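Local coordinates for protein phytase (PDB 3ZHC) that is a phytase of branch 2 of the histidine phosphatase superfamily, built from a mixed beta sheet flanked by helices and a mainly helical region, at residues 232-235 with 236-240; 168-171 with 172-176; 125-129 with 130-134. The protein carries 2 engineered substitutions. One frame throughout, in Å; residues are numbered along the deposited sequence. Where two conformers were deposited one is given.

Interaction 1 of 3, residues 232-235 with 236-240; sequences WSLS and STLTE
The flat carbonyl group of Ser235 takes two donors from one residue, Thr239. The hydroxyl Thr239 OG1 donates to Ser235 O at 2.7 Å, and the backbone Thr239 N donates to Ser235 O at 3.0 Å. Both donors stand somewhat out of the carbonyl plane, OG1 by 21° and N by 28°. The hydroxyl gets there because chi1 of Thr239 (55°) sets OG1 between its own N and carbonyl carbon. The buried hydroxyl thus has an acceptor inside the helix, the usual bond of a threonine to the carbonyl four residues back. Trp232, the other flat group, contributes only its backbone carbonyl to this turn, accepting from Ser236 N. The indole packs outside this turn. Tyr181 and Phe185 meet it edge-to-face, Tyr177 meets it at an intermediate tilt, and NE1 bonds Thr178 OG1.

Another flank of the helix is wet. Water 1 lies 2.9 Å from Ser233 OG and 3.1 Å from Thr237 OG1, and it also donates to Ser233 O. A second water links the same two hydroxyls, 2.7 Å from Ser233 OG and 2.9 Å from Thr237 OG1. A formic acid molecule lies about 4 Å from the Thr237 side chain.

Leu234 and Leu238 form an apolar ridge one turn apart. Their side chains cross obliquely, with Leu234 CD1 4.0 Å from Leu238 CG.

All this lies within helix 231-247. Ser235 and Thr239 pack on helix 182-192, with Leu238 on its Leu192. Ser233, Ser236, Thr239 and Glu240 face helix 260-280, where His271 ND1 bonds Ser236 O. The leucines reach Met51 of helix 49-53. Glu240 forms a salt bridge with Arg38 at the end of strand 28-38.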
loop_
_atom_site.group_PDB
_atom_site.type_symbol
_atom_site.label_atom_id
_atom_site.label_comp_id
_atom_site.label_asym_id
_atom_site.label_seq_id
_atom_site.Cartn_x
_atom_site.Cartn_y
_atom_site.Cartn_z
ATOM N N TRP B 232 -13.836 14.854 3.990
ATOM C CA TRP B 232 -13.429 13.936 2.890
ATOM C C TRP B 232 -13.288 14.625 1.501
ATOM O O TRP B 232 -12.212 14.551 0.894
ATOM C CB TRP B 232 -14.351 12.688 2.830
ATOM C CG TRP B 232 -13.871 11.651 3.748
ATOM C CD1 TRP B 232 -14.381 11.317 4.956
ATOM C CD2 TRP B 232 -12.744 10.817 3.537
ATOM N NE1 TRP B 232 -13.637 10.302 5.520
ATOM C CE2 TRP B 232 -12.623 9.979 4.663
ATOM C CE3 TRP B 232 -11.817 10.691 2.500
ATOM C CZ2 TRP B 232 -11.608 9.017 4.780
ATOM C CZ3 TRP B 232 -10.805 9.730 2.619
ATOM C CH2 TRP B 232 -10.713 8.913 3.749
ATOM N N SER B 233 -14.340 15.278 1.014
ATOM C CA SER B 233 -14.256 16.012 -0.290
ATOM C C SER B 233 -13.205 17.124 -0.259
ATOM O O SER B 233 -12.415 17.250 -1.193
ATOM C CB SER B 233 -15.612 16.591 -0.700
ATOM O OG SER B 233 -15.485 17.463 -1.828
ATOM N N LEU B 234 -13.203 17.920 0.815
ATOM C CA LEU B 234 -12.237 19.013 0.972
ATOM C C LEU B 234 -10.801 18.485 0.892
ATOM O O LEU B 234 -10.000 18.974 0.096
ATOM C CB LEU B 234 -12.456 19.771 2.305
ATOM C CG LEU B 234 -11.524 20.979 2.617
ATOM C CD1 LEU B 234 -11.636 22.033 1.539
ATOM C CD2 LEU B 234 -11.807 21.579 4.028
ATOM N N SER B 235 -10.498 17.480 1.717
ATOM C CA SER B 235 -9.150 16.860 1.759
ATOM C C SER B 235 -8.704 16.308 0.412
ATOM O O SER B 235 -7.538 16.420 0.065
ATOM C CB SER B 235 -9.119 15.772 2.796
ATOM O OG SER B 235 -9.352 16.346 4.084
ATOM N N SER B 236 -9.653 15.713 -0.335
ATOM C CA SER B 236 -9.400 15.212 -1.681
ATOM C C SER B 236 -8.968 16.355 -2.591
ATOM O O SER B 236 -8.013 16.216 -3.376
ATOM C CB SER B 236 -10.648 14.519 -2.245
ATOM O OG SER B 236 -10.391 13.904 -3.496
ATOM N N THR B 237 -9.667 17.485 -2.483
ATOM C CA THR B 237 -9.340 18.677 -3.264
ATOM C C THR B 237 -7.971 19.257 -2.851
ATOM O O THR B 237 -7.116 19.486 -3.700
ATOM C CB THR B 237 -10.460 19.759 -3.132
ATOM O OG1 THR B 237 -11.693 19.236 -3.675
ATOM C CG2 THR B 237 -10.081 21.051 -3.841
ATOM N N LEU B 238 -7.779 19.472 -1.549
ATOM C CA LEU B 238 -6.538 20.124 -1.034
ATOM C C LEU B 238 -5.272 19.359 -1.312
ATOM O O LEU B 238 -4.284 19.958 -1.765
ATOM C CB LEU B 238 -6.641 20.409 0.468
ATOM C CG LEU B 238 -7.766 21.350 0.917
ATOM C CD1 LEU B 238 -7.555 21.722 2.387
ATOM C CD2 LEU B 238 -7.877 22.618 0.056
ATOM N N THR B 239 -5.286 18.043 -1.043
ATOM C CA THR B 239 -4.109 17.202 -1.280
ATOM C C THR B 239 -3.763 17.132 -2.787
ATOM O O THR B 239 -2.581 17.069 -3.157
ATOM C CB THR B 239 -4.277 15.795 -0.669
ATOM O OG1 THR B 239 -5.466 15.198 -1.164
ATOM C CG2 THR B 239 -4.365 15.881 0.866
ATOM N N GLU B 240 -4.788 17.154 -3.646
ATOM C CA GLU B 240 -4.564 17.207 -5.097
ATOM C C GLU B 240 -3.932 18.547 -5.473
ATOM O O GLU B 240 -3.042 18.592 -6.329
ATOM C CB GLU B 240 -5.866 16.970 -5.867
ATOM C CG GLU B 240 -5.772 17.069 -7.401
ATOM C CD GLU B 240 -4.895 15.978 -8.082
ATOM O OE1 GLU B 240 -4.452 15.001 -7.415
ATOM O OE2 GLU B 240 -4.673 16.118 -9.306
HETATM O O HOH W 1 -13.506 16.746 -3.759
HETATM O O HOH W 2 -14.169 19.825 -2.289
#

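Interaction 2 of 3, residues 168-171 with 172-176; sequences ERAG and GNIEL
Ala170 and Ile174 make the apolar touch across this turn, with Ala170 CB 4.0 Å from Ile174 CD1. The CB bond of Leu176 points toward the turn, and its CD1 lies 3.8 Å from Gly171 O. Glu168 supplies the third approach. Its chain is bent at chi2 (-54°), which folds the carboxylate back over the backbone of Gly172. OE2 of Glu168 then lies 3.7 Å from Gly172 CA.

A water bridges Glu168 and Gly172. Water 3 donates to Glu168 OE2 at 2.7 Å and to Gly172 O at 2.9 Å. It joins the last turn of one helix to the linker leading into the next. Water 4 donates to Asn173 OD1 and, weakly, to Gly171 O. That second bridge is doubtful, because Asn173 was modelled in two conformers.

The backbone sets these positions. Helix 159-169 ends in a Schellman motif with Gly171 as its C-prime residue. Gly172 N returns to the carbonyl of the residue before Glu168, and Gly171 N makes a weak 3.2 Å bond to Glu168 O. Both glycines have positive phi, 94° and 108°, and the chain swings round into helix 174-180. Asn173 sits at the N-cap of that helix, though its side chain makes no capping bond. Leu176 N bonds weakly to Asn173 O. Farther out, Ala170 packs on Leu277, Arg169 forms a salt bridge with Asp276 on helix 260-280, and Ile174 packs on Ser217, Leu219 and Leu228.

The carboxylate of Glu168 lies at the C-terminal end of a helix. The helix dipole there would be expected to disfavour its negative charge slightly, while water 3 and the exposed setting probably compensate.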
loop_
_atom_site.group_PDB
_atom_site.type_symbol
_atom_site.label_atom_id
_atom_site.label_comp_id
_atom_site.label_asym_id
_atom_site.label_seq_id
_atom_site.Cartn_x
_atom_site.Cartn_y
_atom_site.Cartn_z
ATOM N N GLU B 168 -21.042 0.556 2.175
ATOM C CA GLU B 168 -20.479 -0.759 2.610
ATOM C C GLU B 168 -19.014 -0.925 2.225
ATOM O O GLU B 168 -18.278 -1.668 2.898
ATOM C CB GLU B 168 -21.335 -1.950 2.101
ATOM C CG GLU B 168 -22.787 -2.006 2.719
ATOM C CD GLU B 168 -22.795 -1.999 4.266
ATOM O OE1 GLU B 168 -22.009 -2.759 4.870
ATOM O OE2 GLU B 168 -23.592 -1.222 4.869
ATOM N N ARG B 169 -18.576 -0.250 1.157
ATOM C CA ARG B 169 -17.126 -0.211 0.830
ATOM C C ARG B 169 -16.354 0.618 1.858
ATOM O O ARG B 169 -15.165 0.390 2.058
ATOM C CB ARG B 169 -16.865 0.317 -0.560
ATOM C CG ARG B 169 -17.201 -0.677 -1.657
ATOM C CD ARG B 169 -16.547 -0.286 -2.898
ATOM N NE ARG B 169 -15.097 -0.547 -2.829
ATOM C CZ ARG B 169 -14.146 0.117 -3.504
ATOM N NH1 ARG B 169 -14.443 1.140 -4.331
ATOM N NH2 ARG B 169 -12.883 -0.236 -3.343
ATOM N N ALA B 170 -17.045 1.576 2.497
ATOM C CA ALA B 170 -16.488 2.378 3.587
ATOM C C ALA B 170 -16.647 1.708 4.992
ATOM O O ALA B 170 -16.361 2.348 6.014
ATOM C CB ALA B 170 -17.118 3.770 3.589
ATOM N N GLY B 171 -17.105 0.440 5.032
ATOM C CA GLY B 171 -17.267 -0.324 6.304
ATOM C C GLY B 171 -18.649 -0.291 6.951
ATOM O O GLY B 171 -18.829 -0.871 7.997
ATOM N N GLY B 172 -19.623 0.377 6.324
ATOM C CA GLY B 172 -20.985 0.525 6.896
ATOM C C GLY B 172 -21.279 1.934 7.398
ATOM O O GLY B 172 -22.461 2.310 7.546
ATOM N N ASN B 173 -20.207 2.709 7.674
ATOM C CA ASN B 173 -20.334 4.126 8.069
ATOM C C ASN B 173 -19.041 4.886 7.766
ATOM O O ASN B 173 -17.937 4.366 7.918
ATOM C CB ASN B 173 -20.825 4.332 9.530
ATOM C CG ASN B 173 -20.120 3.471 10.527
ATOM O OD1 ASN B 173 -19.904 2.290 10.300
ATOM N ND2 ASN B 173 -19.770 4.059 11.665
ATOM N N ILE B 174 -19.206 6.133 7.300
ATOM C CA ILE B 174 -18.059 6.987 6.902
ATOM C C ILE B 174 -17.110 7.208 8.082
ATOM O O ILE B 174 -15.894 7.190 7.897
ATOM C CB ILE B 174 -18.514 8.365 6.294
ATOM C CG1 ILE B 174 -19.440 8.168 5.054
ATOM C CG2 ILE B 174 -17.319 9.214 5.922
ATOM C CD1 ILE B 174 -18.852 7.315 3.956
ATOM N N GLU B 175 -17.672 7.395 9.290
ATOM C CA GLU B 175 -16.856 7.575 10.522
ATOM C C GLU B 175 -15.816 6.462 10.705
ATOM O O GLU B 175 -14.699 6.754 11.090
ATOM C CB GLU B 175 -17.748 7.712 11.766
ATOM C CG GLU B 175 -18.547 9.037 11.781
ATOM C CD GLU B 175 -19.468 9.203 13.005
ATOM O OE1 GLU B 175 -19.678 8.214 13.752
ATOM O OE2 GLU B 175 -19.981 10.335 13.211
ATOM N N LEU B 176 -16.188 5.194 10.415
ATOM C CA LEU B 176 -15.206 4.063 10.448
ATOM C C LEU B 176 -14.130 4.220 9.362
ATOM O O LEU B 176 -12.972 3.878 9.585
ATOM C CB LEU B 176 -15.883 2.690 10.300
ATOM C CG LEU B 176 -16.787 2.177 11.432
ATOM C CD1 LEU B 176 -17.327 0.796 11.060
ATOM C CD2 LEU B 176 -16.087 2.139 12.789
HETATM O O HOH W 3 -24.122 -0.018 7.259
HETATM O O HOH W 4 -21.235 -0.081 10.370
#

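Interaction 3 of 3, residues 125-129 with 130-134; sequences GLAPK and CQIQV
A chi1 of -60° in Cys130 puts SG beside its own backbone N and turns it back over Ala127. SG comes to 3.6 Å from Ala127 CB and 3.4 Å from Ala127 O. Ile132 reaches the same methyl from farther along the chain. Its chi2 of 177° stretches the side chain out, and Ile132 CD1 ends 3.9 Å from Ala127 CB. The small side chain of Ala127 is thus met by a sulfur and a methyl.

The backbone between them is a type II beta turn from Ala127 to Cys130. Pro128 and Lys129 hold its two corners, and Lys129 has the positive phi (65°) of the third turn position. The closing bond is weak, with Cys130 N 3.3 Å from Ala127 O. Ala127 O gains a second donor in water 5 at 2.7 Å, and the same water accepts from Ile132 N at 3.3 Å. The water therefore spans the mouth of the loop.

This loop is part of a beta-alpha-beta crossover. It connects helix 113-126 to strand 134-135, which pairs in parallel with strand 105-109. Cys130 is joined to Cys99 by a disulfide. Pro100, next to that cysteine, packs on both Ala127 and Cys130. Ile132 also packs on Leu123 of the helix and Val105 of the strand, and Arg85 NH1 bonds the carbonyl of Leu126.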
loop_
_atom_site.group_PDB
_atom_site.type_symbol
_atom_site.label_atom_id
_atom_site.label_comp_id
_atom_site.label_asym_id
_atom_site.label_seq_id
_atom_site.Cartn_x
_atom_site.Cartn_y
_atom_site.Cartn_z
ATOM N N GLY B 125 4.154 16.284 -29.010
ATOM C CA GLY B 125 5.216 15.344 -28.686
ATOM C C GLY B 125 5.285 14.178 -29.656
ATOM O O GLY B 125 6.372 13.807 -30.106
ATOM N N LEU B 126 4.110 13.608 -29.976
ATOM C CA LEU B 126 3.997 12.411 -30.813
ATOM C C LEU B 126 4.291 12.662 -32.285
ATOM O O LEU B 126 5.058 11.926 -32.898
ATOM C CB LEU B 126 2.573 11.801 -30.705
ATOM C CG LEU B 126 2.335 10.414 -31.369
ATOM C CD1 LEU B 126 2.681 9.272 -30.411
ATOM C CD2 LEU B 126 0.889 10.281 -31.888
ATOM N N ALA B 127 3.659 13.696 -32.834
ATOM C CA ALA B 127 3.728 14.009 -34.255
ATOM C C ALA B 127 3.730 15.538 -34.491
ATOM O O ALA B 127 2.784 16.085 -35.066
ATOM C CB ALA B 127 2.570 13.357 -34.957
ATOM N N PRO B 128 4.806 16.231 -34.040
ATOM C CA PRO B 128 4.872 17.697 -34.224
ATOM C C PRO B 128 4.880 18.077 -35.693
ATOM O O PRO B 128 5.515 17.391 -36.501
ATOM C CB PRO B 128 6.201 18.094 -33.560
ATOM C CG PRO B 128 6.970 16.853 -33.411
ATOM C CD PRO B 128 6.020 15.699 -33.389
ATOM N N LYS B 129 4.170 19.153 -36.017
ATOM C CA LYS B 129 4.084 19.692 -37.376
ATOM C C LYS B 129 3.383 18.737 -38.386
ATOM O O LYS B 129 3.639 18.829 -39.585
ATOM C CB LYS B 129 5.496 20.126 -37.889
ATOM C CG LYS B 129 6.265 21.031 -36.916
ATOM C CD LYS B 129 7.718 21.169 -37.334
ATOM C CE LYS B 129 8.471 22.100 -36.401
ATOM N NZ LYS B 129 8.488 21.608 -34.991
ATOM N N CYS B 130 2.506 17.845 -37.881
ATOM C CA CYS B 130 1.711 16.917 -38.718
ATOM C C CYS B 130 0.240 17.357 -38.883
ATOM O O CYS B 130 -0.478 16.774 -39.684
ATOM C CB CYS B 130 1.786 15.493 -38.161
ATOM S SG CYS B 130 3.489 14.821 -38.103
ATOM N N GLN B 131 -0.180 18.386 -38.115
ATOM C CA GLN B 131 -1.547 18.957 -38.181
ATOM C C GLN B 131 -2.660 17.914 -37.933
ATOM O O GLN B 131 -3.768 18.013 -38.496
ATOM C CB GLN B 131 -1.776 19.697 -39.529
ATOM C CG GLN B 131 -0.787 20.819 -39.818
ATOM C CD GLN B 131 -1.219 21.693 -40.995
ATOM O OE1 GLN B 131 -2.386 21.692 -41.392
ATOM N NE2 GLN B 131 -0.274 22.451 -41.548
ATOM N N ILE B 132 -2.373 16.908 -37.087
ATOM C CA ILE B 132 -3.377 15.878 -36.758
ATOM C C ILE B 132 -4.490 16.537 -35.906
ATOM O O ILE B 132 -4.209 17.247 -34.957
ATOM C CB ILE B 132 -2.774 14.663 -36.029
ATOM C CG1 ILE B 132 -1.789 13.927 -36.951
ATOM C CG2 ILE B 132 -3.871 13.715 -35.560
ATOM C CD1 ILE B 132 -1.090 12.760 -36.302
ATOM N N GLN B 133 -5.736 16.279 -36.275
ATOM C CA GLN B 133 -6.897 16.860 -35.609
ATOM C C GLN B 133 -7.159 16.309 -34.188
ATOM O O GLN B 133 -6.935 15.125 -33.921
ATOM C CB GLN B 133 -8.146 16.628 -36.476
ATOM C CG GLN B 133 -9.494 17.129 -35.861
ATOM C CD GLN B 133 -10.663 17.085 -36.832
ATOM O OE1 GLN B 133 -11.794 17.373 -36.456
ATOM N NE2 GLN B 133 -10.396 16.724 -38.077
ATOM N N VAL B 134 -7.638 17.205 -33.309
ATOM C CA VAL B 134 -8.119 16.866 -31.991
ATOM C C VAL B 134 -9.632 16.941 -32.109
ATOM O O VAL B 134 -10.183 18.030 -32.260
ATOM C CB VAL B 134 -7.604 17.842 -30.891
ATOM C CG1 VAL B 134 -8.193 17.482 -29.522
ATOM C CG2 VAL B 134 -6.076 17.848 -30.831
HETATM O O HOH W 5 0.173 16.751 -34.999
#

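How the interactions relate
Interactions 1 and 2 are neighbours, with centres about 18 Å apart. They touch directly, as Trp232 CD1 packs on Ile174 CG2 at 3.7 Å. Helix 174-180, which begins in interaction 2, also carries Tyr177 and Thr178, partners of the Trp232 indole. Both interactions pack on helix 260-280. Interaction 3 lies on the opposite side of the chain's centre, beside the mixed sheet. Its centre is about 35 Å from that of interaction 1 and about 47 Å from that of interaction 2. The nearest atoms are about 21 Å and 31 Å away, respectively. Each interaction has a side chain about 4 Å from bound formic acid, probably from the crystallisation liquor: Thr237, Ile174 and Ile132.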